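Local coordinates for coenzyme Q-binding protein COQ10 START domain-containing protein (Deinococcus radiodurans R1, PDB 3GGN) that is of unknown function but, as a polyketide cyclase/lipid-transport (START-like) domain related to coenzyme Q-binding COQ10, probably binds a hydrophobic ligand, at residues S61-I75 with S79-F93. Numbering follows the deposited sequence.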
loop_
_atom_site.group_PDB
_atom_site.type_symbol
_atom_site.label_atom_id
_atom_site.label_comp_id
_atom_site.label_asym_id
_atom_site.label_seq_id
_atom_site.Cartn_x
_atom_site.Cartn_y
_atom_site.Cartn_z
ATOM N N SER B 61 20.261 10.902 0.617
ATOM C CA SER B 61 19.260 11.961 0.570
ATOM C C SER B 61 19.755 13.192 -0.178
ATOM O O SER B 61 20.956 13.413 -0.335
ATOM C CB SER B 61 18.823 12.354 1.990
ATOM O OG SER B 61 19.794 13.149 2.641
ATOM N N TRP B 62 18.811 13.991 -0.653
ATOM C CA TRP B 62 19.136 15.200 -1.388
ATOM C C TRP B 62 17.975 16.165 -1.235
ATOM O O TRP B 62 16.894 15.785 -0.790
ATOM C CB TRP B 62 19.349 14.874 -2.869
ATOM C CG TRP B 62 18.111 14.385 -3.550
ATOM C CD1 TRP B 62 17.156 15.143 -4.160
ATOM C CD2 TRP B 62 17.671 13.026 -3.651
ATOM N NE1 TRP B 62 16.149 14.342 -4.637
ATOM C CE2 TRP B 62 16.439 13.037 -4.338
ATOM C CE3 TRP B 62 18.200 11.797 -3.227
ATOM C CZ2 TRP B 62 15.720 11.867 -4.614
ATOM C CZ3 TRP B 62 17.485 10.630 -3.499
ATOM C CH2 TRP B 62 16.257 10.677 -4.188
ATOM N N GLU B 63 18.209 17.415 -1.599
ATOM C CA GLU B 63 17.179 18.426 -1.510
ATOM C C GLU B 63 16.570 18.604 -2.895
ATOM O O GLU B 63 17.274 18.537 -3.909
ATOM C CB GLU B 63 17.786 19.744 -1.032
ATOM C CG GLU B 63 16.774 20.745 -0.513
ATOM C CD GLU B 63 17.432 22.008 0.011
ATOM O OE1 GLU B 63 18.451 21.890 0.730
ATOM O OE2 GLU B 63 16.927 23.111 -0.289
ATOM N N ALA B 64 15.261 18.820 -2.938
ATOM C CA ALA B 64 14.571 19.031 -4.203
ATOM C C ALA B 64 13.596 20.198 -4.070
ATOM O O ALA B 64 13.341 20.686 -2.967
ATOM C CB ALA B 64 13.825 17.771 -4.607
ATOM N N GLU B 65 13.056 20.641 -5.199
ATOM C CA GLU B 65 12.099 21.742 -5.202
ATOM C C GLU B 65 10.966 21.469 -6.192
ATOM O O GLU B 65 11.173 20.826 -7.218
ATOM C CB GLU B 65 12.805 23.049 -5.584
ATOM C CG GLU B 65 12.975 23.253 -7.082
ATOM C CD GLU B 65 13.743 24.529 -7.436
ATOM O OE1 GLU B 65 13.640 25.534 -6.693
ATOM O OE2 GLU B 65 14.444 24.525 -8.474
ATOM N N LEU B 66 9.764 21.945 -5.880
ATOM C CA LEU B 66 8.637 21.784 -6.787
ATOM C C LEU B 66 8.862 22.799 -7.903
ATOM O O LEU B 66 9.146 23.957 -7.624
ATOM C CB LEU B 66 7.315 22.111 -6.084
ATOM C CG LEU B 66 6.830 21.173 -4.977
ATOM C CD1 LEU B 66 5.644 21.795 -4.246
ATOM C CD2 LEU B 66 6.450 19.840 -5.585
ATOM N N THR B 67 8.752 22.374 -9.159
ATOM C CA THR B 67 8.933 23.302 -10.270
ATOM C C THR B 67 7.574 23.673 -10.864
ATOM O O THR B 67 7.470 24.580 -11.690
ATOM C CB THR B 67 9.804 22.691 -11.380
ATOM O OG1 THR B 67 11.053 22.264 -10.829
ATOM C CG2 THR B 67 10.089 23.725 -12.455
ATOM N N ALA B 68 6.539 22.959 -10.439
ATOM C CA ALA B 68 5.183 23.204 -10.923
ATOM C C ALA B 68 4.183 22.536 -9.996
ATOM O O ALA B 68 4.337 21.369 -9.630
ATOM C CB ALA B 68 5.012 22.659 -12.342
ATOM N N ASP B 69 3.170 23.293 -9.602
ATOM C CA ASP B 69 2.129 22.782 -8.734
ATOM C C ASP B 69 0.826 23.453 -9.124
ATOM O O ASP B 69 0.483 24.532 -8.622
ATOM C CB ASP B 69 2.457 23.058 -7.267
ATOM C CG ASP B 69 1.358 22.592 -6.330
ATOM O OD1 ASP B 69 0.640 21.628 -6.684
ATOM O OD2 ASP B 69 1.211 23.184 -5.240
ATOM N N GLU B 70 0.128 22.815 -10.058
ATOM C CA GLU B 70 -1.147 23.301 -10.558
ATOM C C GLU B 70 -2.230 22.410 -9.983
ATOM O O GLU B 70 -2.445 21.294 -10.452
ATOM C CB GLU B 70 -1.158 23.252 -12.084
ATOM C CG GLU B 70 -0.277 24.317 -12.715
ATOM C CD GLU B 70 0.107 23.994 -14.145
ATOM O OE1 GLU B 70 -0.773 23.557 -14.921
ATOM O OE2 GLU B 70 1.293 24.187 -14.495
ATOM N N PRO B 71 -2.930 22.900 -8.949
ATOM C CA PRO B 71 -3.996 22.139 -8.296
ATOM C C PRO B 71 -4.842 21.308 -9.246
ATOM O O PRO B 71 -5.391 21.819 -10.222
ATOM C CB PRO B 71 -4.800 23.216 -7.584
ATOM C CG PRO B 71 -3.736 24.191 -7.181
ATOM C CD PRO B 71 -2.883 24.281 -8.436
ATOM N N GLY B 72 -4.919 20.014 -8.953
ATOM C CA GLY B 72 -5.715 19.099 -9.752
ATOM C C GLY B 72 -5.260 18.868 -11.176
ATOM O O GLY B 72 -5.972 18.225 -11.944
ATOM N N LYS B 73 -4.081 19.370 -11.538
ATOM C CA LYS B 73 -3.578 19.209 -12.906
ATOM C C LYS B 73 -2.188 18.609 -13.029
ATOM O O LYS B 73 -1.967 17.674 -13.803
ATOM C CB LYS B 73 -3.559 20.554 -13.639
ATOM C CG LYS B 73 -4.892 21.059 -14.158
ATOM C CD LYS B 73 -4.660 22.330 -14.982
ATOM C CE LYS B 73 -5.911 22.795 -15.716
ATOM N NZ LYS B 73 -6.967 23.296 -14.797
ATOM N N ARG B 74 -1.241 19.162 -12.285
ATOM C CA ARG B 74 0.124 18.678 -12.375
ATOM C C ARG B 74 1.012 19.069 -11.213
ATOM O O ARG B 74 0.821 20.104 -10.581
ATOM C CB ARG B 74 0.764 19.196 -13.656
ATOM C CG ARG B 74 0.827 20.702 -13.714
ATOM C CD ARG B 74 2.132 21.175 -14.324
ATOM N NE ARG B 74 2.305 20.702 -15.691
ATOM C CZ ARG B 74 3.408 20.897 -16.403
ATOM N NH1 ARG B 74 4.433 21.560 -15.872
ATOM N NH2 ARG B 74 3.494 20.420 -17.635
ATOM N N ILE B 75 2.003 18.222 -10.962
ATOM C CA ILE B 75 2.984 18.447 -9.916
ATOM C C ILE B 75 4.311 18.011 -10.525
ATOM O O ILE B 75 4.406 16.919 -11.076
ATOM C CB ILE B 75 2.709 17.580 -8.677
ATOM C CG1 ILE B 75 1.265 17.785 -8.192
ATOM C CG2 ILE B 75 3.709 17.939 -7.581
ATOM C CD1 ILE B 75 0.889 16.937 -6.981
ATOM N N SER B 79 15.694 17.730 -8.417
ATOM C CA SER B 79 16.764 17.834 -7.439
ATOM C C SER B 79 17.499 19.150 -7.674
ATOM O O SER B 79 17.577 19.629 -8.807
ATOM C CB SER B 79 17.737 16.675 -7.625
ATOM O OG SER B 79 18.084 16.584 -8.996
ATOM N N LEU B 80 18.015 19.740 -6.602
ATOM C CA LEU B 80 18.760 20.977 -6.712
ATOM C C LEU B 80 20.183 20.608 -7.128
ATOM O O LEU B 80 20.586 19.451 -7.001
ATOM C CB LEU B 80 18.781 21.709 -5.366
ATOM C CG LEU B 80 17.668 22.739 -5.128
ATOM C CD1 LEU B 80 16.320 22.059 -5.079
ATOM C CD2 LEU B 80 17.938 23.472 -3.823
ATOM N N PRO B 81 20.957 21.583 -7.643
ATOM C CA PRO B 81 22.337 21.312 -8.064
ATOM C C PRO B 81 23.157 20.835 -6.860
ATOM O O PRO B 81 22.987 21.340 -5.747
ATOM C CB PRO B 81 22.823 22.671 -8.577
ATOM C CG PRO B 81 21.558 23.398 -8.949
ATOM C CD PRO B 81 20.602 22.996 -7.856
ATOM N N GLY B 82 24.035 19.864 -7.084
ATOM C CA GLY B 82 24.861 19.345 -6.004
ATOM C C GLY B 82 24.251 18.128 -5.327
ATOM O O GLY B 82 24.898 17.475 -4.510
ATOM N N ALA B 83 23.002 17.822 -5.670
ATOM C CA ALA B 83 22.302 16.682 -5.086
ATOM C C ALA B 83 23.067 15.383 -5.315
ATOM O O ALA B 83 23.575 15.138 -6.413
ATOM C CB ALA B 83 20.895 16.571 -5.685
ATOM N N ARG B 84 23.147 14.553 -4.278
ATOM C CA ARG B 84 23.848 13.277 -4.387
ATOM C C ARG B 84 23.292 12.476 -5.554
ATOM O O ARG B 84 24.015 11.728 -6.209
ATOM C CB ARG B 84 23.689 12.449 -3.107
ATOM C CG ARG B 84 24.355 13.026 -1.867
ATOM C CD ARG B 84 24.285 12.021 -0.727
ATOM N NE ARG B 84 24.917 12.512 0.494
ATOM C CZ ARG B 84 24.370 13.394 1.326
ATOM N NH1 ARG B 84 23.166 13.892 1.077
ATOM N NH2 ARG B 84 25.029 13.777 2.414
ATOM N N ILE B 85 21.996 12.636 -5.805
ATOM C CA ILE B 85 21.336 11.923 -6.887
ATOM C C ILE B 85 20.495 12.879 -7.708
ATOM O O ILE B 85 19.606 13.542 -7.184
ATOM C CB ILE B 85 20.414 10.808 -6.345
ATOM C CG1 ILE B 85 21.226 9.838 -5.484
ATOM C CG2 ILE B 85 19.755 10.056 -7.499
ATOM C CD1 ILE B 85 22.386 9.200 -6.216
ATOM N N GLU B 86 20.796 12.952 -8.996
ATOM C CA GLU B 86 20.053 13.812 -9.900
ATOM C C GLU B 86 18.739 13.113 -10.215
ATOM O O GLU B 86 18.722 11.939 -10.590
ATOM C CB GLU B 86 20.836 14.027 -11.197
ATOM C CG GLU B 86 22.121 14.827 -11.038
ATOM C CD GLU B 86 23.095 14.598 -12.180
ATOM O OE1 GLU B 86 22.701 14.767 -13.355
ATOM O OE2 GLU B 86 24.260 14.246 -11.899
ATOM N N ASN B 87 17.634 13.823 -10.042
ATOM C CA ASN B 87 16.345 13.237 -10.348
ATOM C C ASN B 87 15.286 14.305 -10.500
ATOM O O ASN B 87 15.400 15.407 -9.963
ATOM C CB ASN B 87 15.917 12.243 -9.264
ATOM C CG ASN B 87 15.476 12.927 -7.995
ATOM O OD1 ASN B 87 16.296 13.462 -7.249
ATOM N ND2 ASN B 87 14.170 12.930 -7.750
ATOM N N SER B 88 14.256 13.964 -11.256
ATOM C CA SER B 88 13.145 14.864 -11.490
ATOM C C SER B 88 11.912 13.983 -11.578
ATOM O O SER B 88 12.015 12.756 -11.670
ATOM C CB SER B 88 13.332 15.612 -12.809
ATOM O OG SER B 88 13.310 14.695 -13.888
ATOM N N GLY B 89 10.747 14.610 -11.551
ATOM C CA GLY B 89 9.522 13.853 -11.634
ATOM C C GLY B 89 8.390 14.753 -12.061
ATOM O O GLY B 89 8.452 15.978 -11.903
ATOM N N GLU B 90 7.350 14.141 -12.610
ATOM C CA GLU B 90 6.192 14.887 -13.059
ATOM C C GLU B 90 4.986 13.966 -13.053
ATOM O O GLU B 90 5.038 12.853 -13.583
ATOM C CB GLU B 90 6.433 15.423 -14.475
ATOM C CG GLU B 90 5.350 16.359 -14.973
ATOM C CD GLU B 90 5.517 16.732 -16.434
ATOM O OE1 GLU B 90 4.695 17.524 -16.933
ATOM O OE2 GLU B 90 6.466 16.235 -17.086
ATOM N N VAL B 91 3.909 14.415 -12.428
ATOM C CA VAL B 91 2.687 13.629 -12.406
ATOM C C VAL B 91 1.591 14.523 -12.954
ATOM O O VAL B 91 1.386 15.634 -12.466
ATOM C CB VAL B 91 2.304 13.170 -10.982
ATOM C CG1 VAL B 91 1.080 12.248 -11.056
ATOM C CG2 VAL B 91 3.470 12.429 -10.338
ATOM N N LEU B 92 0.912 14.049 -13.992
ATOM C CA LEU B 92 -0.174 14.805 -14.602
ATOM C C LEU B 92 -1.497 14.129 -14.254
ATOM O O LEU B 92 -1.541 12.923 -14.020
ATOM C CB LEU B 92 -0.016 14.841 -16.125
ATOM C CG LEU B 92 1.244 15.478 -16.712
ATOM C CD1 LEU B 92 1.223 15.312 -18.230
ATOM C CD2 LEU B 92 1.309 16.946 -16.328
ATOM N N PHE B 93 -2.564 14.918 -14.215
ATOM C CA PHE B 93 -3.900 14.410 -13.923
ATOM C C PHE B 93 -4.731 14.900 -15.094
ATOM O O PHE B 93 -5.179 16.046 -15.119
ATOM C CB PHE B 93 -4.398 14.984 -12.598
ATOM C CG PHE B 93 -3.543 14.592 -11.423
ATOM C CD1 PHE B 93 -3.647 13.319 -10.867
ATOM C CD2 PHE B 93 -2.589 15.472 -10.914
ATOM C CE1 PHE B 93 -2.815 12.926 -9.826
ATOM C CE2 PHE B 93 -1.742 15.090 -9.865
ATOM C CZ PHE B 93 -1.857 13.812 -9.321
HETATM O O HOH W 1 22.481 15.411 -1.895
#
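Ile85 covers part of one face of the Trp62 indole, its CB lying 3.9 Å from CE3. The backbone oxygen of Ile85 sits above the same ring system, offset toward the rim. Ala83 CB packs on Trp62 CB at 3.6 Å. Trp62 has CG between its backbone N and carbonyl carbon (chi1 65°), which turns the indole toward the 83-87 backbone.

The Arg74 guanidinium carries Glu90 OE1 over one face, 3.2 Å from NH2. The oxygen lies well out of the guanidinium plane, so no N-H points at it and the salt bridge rests on charge. The carboxylate plane is turned 70° from the guanidinium. Ala68 CB lies at the edge of the guanidinium. Leu92 runs beside Arg74, on the same face of the sheet.

The Arg84 guanidinium presents its edge to Ser61 O. Arg84 NH1 donates a bent hydrogen bond to Ser61 O, 2.7 Å, and a water links that oxygen to Arg84 N. The Phe93 ring turns an edge to Ile75 CD1.

Beside Trp62, Leu80 N gives a nearly straight hydrogen bond to Glu63 O, 3.0 Å. Leu80 CD1 presses on the backbone at Ala64 and Glu65. At the other end, Ile75 and Val91 exchange two backbone hydrogen bonds, and Phe93 N donates one to Lys73 O.

Strands 74-79 and 86-95 form an antiparallel hairpin, with the type II turn Leu80-Ala83 in its connection. Strand 59-70 lies beyond strand 74-79, yet its Trp62 end meets that connection. Helix 16-24 packs on Ile75, Val91 and Phe93, and its Trp23 ring meets Phe93 edge-to-face. The sheet is the curved antiparallel one of a Bet v 1-like (helix-grip) fold, whose long C-terminal helix is 130-146.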